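Local coordinates for protein AxyAgu115A (Amphibacillus xylanus NBRC 15112, PDB 6NPS) that probably acts as a family GH115 alpha-glucuronidase, a glycoside hydrolase that releases glucuronic acid side groups from glucuronoxylan, at residues 93-98 and 209-214. The protein carries 3 engineered substitutions. Residues are numbered along the deposited sequence; the frame is centred on the assembly and turned at random.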
ATOM      1  N   LYS A  93      58.362 -27.727  14.369  1.00 54.08           N
ATOM      2  CA  LYS A  93      57.431 -26.787  13.759  1.00 47.39           C
ATOM      3  C   LYS A  93      55.995 -27.279  13.896  1.00 46.10           C
ATOM      4  O   LYS A  93      55.738 -28.465  14.068  1.00 46.85           O
ATOM      5  CB  LYS A  93      57.765 -26.567  12.288  1.00 48.38           C
ATOM      6  CG  LYS A  93      59.035 -25.754  12.123  1.00 53.92           C
ATOM      7  CD  LYS A  93      59.286 -25.417  10.696  1.00 53.68           C
ATOM      8  CE  LYS A  93      60.534 -24.552  10.589  1.00 61.66           C
ATOM      9  NZ  LYS A  93      60.837 -24.290   9.157  1.00 65.50           N
ATOM     10  N   ARG A  94      55.046 -26.342  13.786  1.00 44.21           N
ATOM     11  CA  ARG A  94      53.636 -26.605  14.030  1.00 41.52           C
ATOM     12  C   ARG A  94      52.945 -26.915  12.703  1.00 39.49           C
ATOM     13  O   ARG A  94      52.950 -26.076  11.801  1.00 41.35           O
ATOM     14  CB  ARG A  94      52.997 -25.390  14.698  1.00 43.91           C
ATOM     15  CG  ARG A  94      51.513 -25.545  15.053  1.00 54.69           C
ATOM     16  CD  ARG A  94      50.945 -24.322  15.811  1.00 64.50           C
ATOM     17  NE  ARG A  94      51.794 -23.131  15.716  1.00 80.45           N
ATOM     18  CZ  ARG A  94      51.719 -22.190  14.764  1.00 92.78           C
ATOM     19  NH1 ARG A  94      50.824 -22.270  13.772  1.00 93.02           N
ATOM     20  NH2 ARG A  94      52.553 -21.158  14.798  1.00 97.09           N
ATOM     21  N   GLU A  95      52.348 -28.104  12.594  1.00 36.35           N
ATOM     22  CA  GLU A  95      51.505 -28.477  11.460  1.00 36.04           C
ATOM     23  C   GLU A  95      52.228 -28.307  10.121  1.00 37.15           C
ATOM     24  O   GLU A  95      51.680 -27.780   9.156  1.00 36.17           O
ATOM     25  CB  GLU A  95      50.197 -27.677  11.498  1.00 36.99           C
ATOM     26  CG  GLU A  95      49.458 -27.886  12.828  1.00 41.26           C
ATOM     27  CD  GLU A  95      48.096 -27.182  12.940  1.00 46.82           C
ATOM     28  OE1 GLU A  95      47.809 -26.230  12.190  1.00 47.23           O
ATOM     29  OE2 GLU A  95      47.311 -27.583  13.828  1.00 51.47           O
ATOM     30  N   VAL A  96      53.473 -28.780  10.055  1.00 36.08           N
ATOM     31  CA  VAL A  96      54.253 -28.720   8.822  1.00 34.58           C
ATOM     32  C   VAL A  96      54.520 -30.145   8.320  1.00 36.75           C
ATOM     33  O   VAL A  96      54.603 -31.089   9.112  1.00 36.53           O
ATOM     34  CB  VAL A  96      55.583 -27.960   9.116  1.00 41.60           C
ATOM     35  CG1 VAL A  96      56.687 -28.388   8.185  1.00 48.74           C
ATOM     36  CG2 VAL A  96      55.360 -26.446   9.044  1.00 41.13           C
ATOM     37  N   PHE A  97      54.747 -30.312   7.009  1.00 39.45           N
ATOM     38  CA  PHE A  97      55.173 -31.631   6.550  1.00 34.46           C
ATOM     39  C   PHE A  97      56.244 -31.504   5.479  1.00 36.78           C
ATOM     40  O   PHE A  97      56.424 -30.452   4.860  1.00 37.75           O
ATOM     41  CB  PHE A  97      53.985 -32.470   6.030  1.00 32.00           C
ATOM     42  CG  PHE A  97      53.278 -31.843   4.882  1.00 35.23           C
ATOM     43  CD1 PHE A  97      53.703 -32.078   3.581  1.00 33.73           C
ATOM     44  CD2 PHE A  97      52.202 -31.001   5.094  1.00 33.85           C
ATOM     45  CE1 PHE A  97      53.040 -31.485   2.502  1.00 36.23           C
ATOM     46  CE2 PHE A  97      51.538 -30.413   4.032  1.00 38.81           C
ATOM     47  CZ  PHE A  97      51.966 -30.657   2.730  1.00 38.46           C
ATOM     48  N   LEU A  98      56.971 -32.598   5.309  1.00 39.75           N
ATOM     49  CA  LEU A  98      57.918 -32.809   4.225  1.00 35.56           C
ATOM     50  C   LEU A  98      57.307 -33.828   3.279  1.00 39.90           C
ATOM     51  O   LEU A  98      56.758 -34.844   3.721  1.00 42.41           O
ATOM     52  CB  LEU A  98      59.249 -33.323   4.781  1.00 40.70           C
ATOM     53  CG  LEU A  98      60.267 -33.921   3.810  1.00 45.67           C
ATOM     54  CD1 LEU A  98      60.954 -32.811   2.982  1.00 48.01           C
ATOM     55  CD2 LEU A  98      61.290 -34.736   4.587  1.00 51.60           C
ATOM     56  N   LYS A 209      42.274 -28.166   5.651  1.00 29.57           N
ATOM     57  CA  LYS A 209      43.428 -27.758   6.458  1.00 38.86           C
ATOM     58  C   LYS A 209      43.033 -26.982   7.723  1.00 37.69           C
ATOM     59  O   LYS A 209      43.839 -26.189   8.250  1.00 34.62           O
ATOM     60  CB  LYS A 209      44.434 -26.964   5.620  1.00 43.55           C
ATOM     61  CG  LYS A 209      44.843 -27.742   4.345  1.00 54.99           C
ATOM     62  CD  LYS A 209      45.697 -26.927   3.408  1.00 58.86           C
ATOM     63  CE  LYS A 209      44.906 -25.779   2.802  1.00 64.98           C
ATOM     64  NZ  LYS A 209      44.327 -26.112   1.460  1.00 66.24           N
ATOM     65  N   GLY A 210      41.773 -27.137   8.170  1.00 33.22           N
ATOM     66  CA  GLY A 210      41.344 -26.589   9.436  1.00 26.38           C
ATOM     67  C   GLY A 210      41.789 -27.505  10.586  1.00 30.39           C
ATOM     68  O   GLY A 210      42.262 -28.645  10.398  1.00 32.18           O
ATOM     69  N   ASN A 211      41.668 -26.985  11.822  1.00 28.23           N
ATOM     70  CA  ASN A 211      42.033 -27.800  12.976  1.00 28.46           C
ATOM     71  C   ASN A 211      41.121 -27.580  14.184  1.00 30.41           C
ATOM     72  O   ASN A 211      41.385 -28.167  15.236  1.00 31.22           O
ATOM     73  CB  ASN A 211      43.525 -27.559  13.402  1.00 28.99           C
ATOM     74  CG  ASN A 211      43.805 -26.098  13.832  1.00 30.04           C
ATOM     75  OD1 ASN A 211      42.892 -25.283  13.909  1.00 31.52           O
ATOM     76  ND2 ASN A 211      45.079 -25.779  14.127  1.00 27.19           N
ATOM     77  N   TYR A 212      40.037 -26.808  14.066  1.00 31.54           N
ATOM     78  CA  TYR A 212      39.278 -26.371  15.232  1.00 33.12           C
ATOM     79  C   TYR A 212      37.791 -26.400  14.895  1.00 31.88           C
ATOM     80  O   TYR A 212      37.408 -25.987  13.805  1.00 29.70           O
ATOM     81  CB  TYR A 212      39.719 -24.950  15.628  1.00 31.58           C
ATOM     82  CG  TYR A 212      39.056 -24.286  16.850  1.00 34.69           C
ATOM     83  CD1 TYR A 212      38.411 -23.062  16.721  1.00 34.66           C
ATOM     84  CD2 TYR A 212      39.175 -24.840  18.138  1.00 31.51           C
ATOM     85  CE1 TYR A 212      37.852 -22.424  17.793  1.00 32.91           C
ATOM     86  CE2 TYR A 212      38.580 -24.198  19.239  1.00 29.66           C
ATOM     87  CZ  TYR A 212      37.957 -22.987  19.061  1.00 33.87           C
ATOM     88  OH  TYR A 212      37.377 -22.333  20.122  1.00 36.41           O
ATOM     89  N   LEU A 213      36.959 -26.876  15.823  1.00 29.40           N
ATOM     90  CA  LEU A 213      35.528 -27.044  15.556  1.00 30.32           C
ATOM     91  C   LEU A 213      34.694 -26.632  16.771  1.00 32.43           C
ATOM     92  O   LEU A 213      35.039 -27.001  17.901  1.00 31.43           O
ATOM     93  CB  LEU A 213      35.243 -28.523  15.210  1.00 29.18           C
ATOM     94  CG  LEU A 213      33.787 -28.937  14.984  1.00 35.55           C
ATOM     95  CD1 LEU A 213      33.268 -28.374  13.665  1.00 34.57           C
ATOM     96  CD2 LEU A 213      33.693 -30.457  14.985  1.00 37.48           C
ATOM     97  N   TRP A 214      33.611 -25.871  16.538  1.00 33.85           N
ATOM     98  CA  TRP A 214      32.503 -25.799  17.475  1.00 31.61           C
ATOM     99  C   TRP A 214      31.394 -26.707  16.954  1.00 33.65           C
ATOM    100  O   TRP A 214      30.886 -26.490  15.834  1.00 30.85           O
ATOM    101  CB  TRP A 214      31.958 -24.379  17.639  1.00 31.76           C
ATOM    102  CG  TRP A 214      32.862 -23.335  18.263  1.00 32.51           C
ATOM    103  CD1 TRP A 214      34.137 -23.508  18.766  1.00 30.29           C
ATOM    104  CD2 TRP A 214      32.549 -21.947  18.420  1.00 31.97           C
ATOM    105  NE1 TRP A 214      34.628 -22.292  19.202  1.00 30.38           N
ATOM    106  CE2 TRP A 214      33.677 -21.326  19.003  1.00 33.23           C
ATOM    107  CE3 TRP A 214      31.423 -21.155  18.090  1.00 31.04           C
ATOM    108  CZ2 TRP A 214      33.723 -19.950  19.267  1.00 38.18           C
ATOM    109  CZ3 TRP A 214      31.471 -19.794  18.337  1.00 33.94           C
ATOM    110  CH2 TRP A 214      32.620 -19.200  18.916  1.00 38.31           C
TER
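The carboxylate of Glu95 and the side-chain amide of Asn211 meet edge on, their planes turned 67° apart. Asn211 ND2 gives one N-H to Glu95 OE2 at 2.9 Å, the hydrogen lying almost on the line between them (172°). The acceptor sits in the plane of the amide and takes the bond through its syn lone pair, on the side of OE1, which is why ND2 is also 3.4 Å from Glu95 OE1. Farther along 209-214, a second in-plane bond joins flat groups: Trp214 NE1 points from the indole edge to Tyr212 OH at 2.9 Å.

A single bond thus illustrates how a buried carboxylate can tie two parts of a fold together. Glu95 reaches across with an extended chain, CG anti to its carbonyl carbon (chi1 -57°), and its charge is shared: OE2 pairs with Arg121 of helix 120-133, OE1 with Arg171 of strand 170-174. These two cations probably keep it ionised. Asn211 is gripped as well, ND2 also bonding Lys169 O and OD1 accepting from Arg171 N. A glutamine in place of Glu95 would probably leave the guanidinium groups of Arg121 and Arg171 without the negative charge that now balances them.

The preceding helix, 195-207, ends in a Schellman motif with Lys209 as C-prime residue, and the chain then turns through Gly210 and Asn211 into strand 212-214. The contact therefore joins the N-terminal mixed sheet, at the start of strand 97-106, to a beta-alpha-beta crossover of the TIM barrel, where strand 212-214 runs parallel to 170-174.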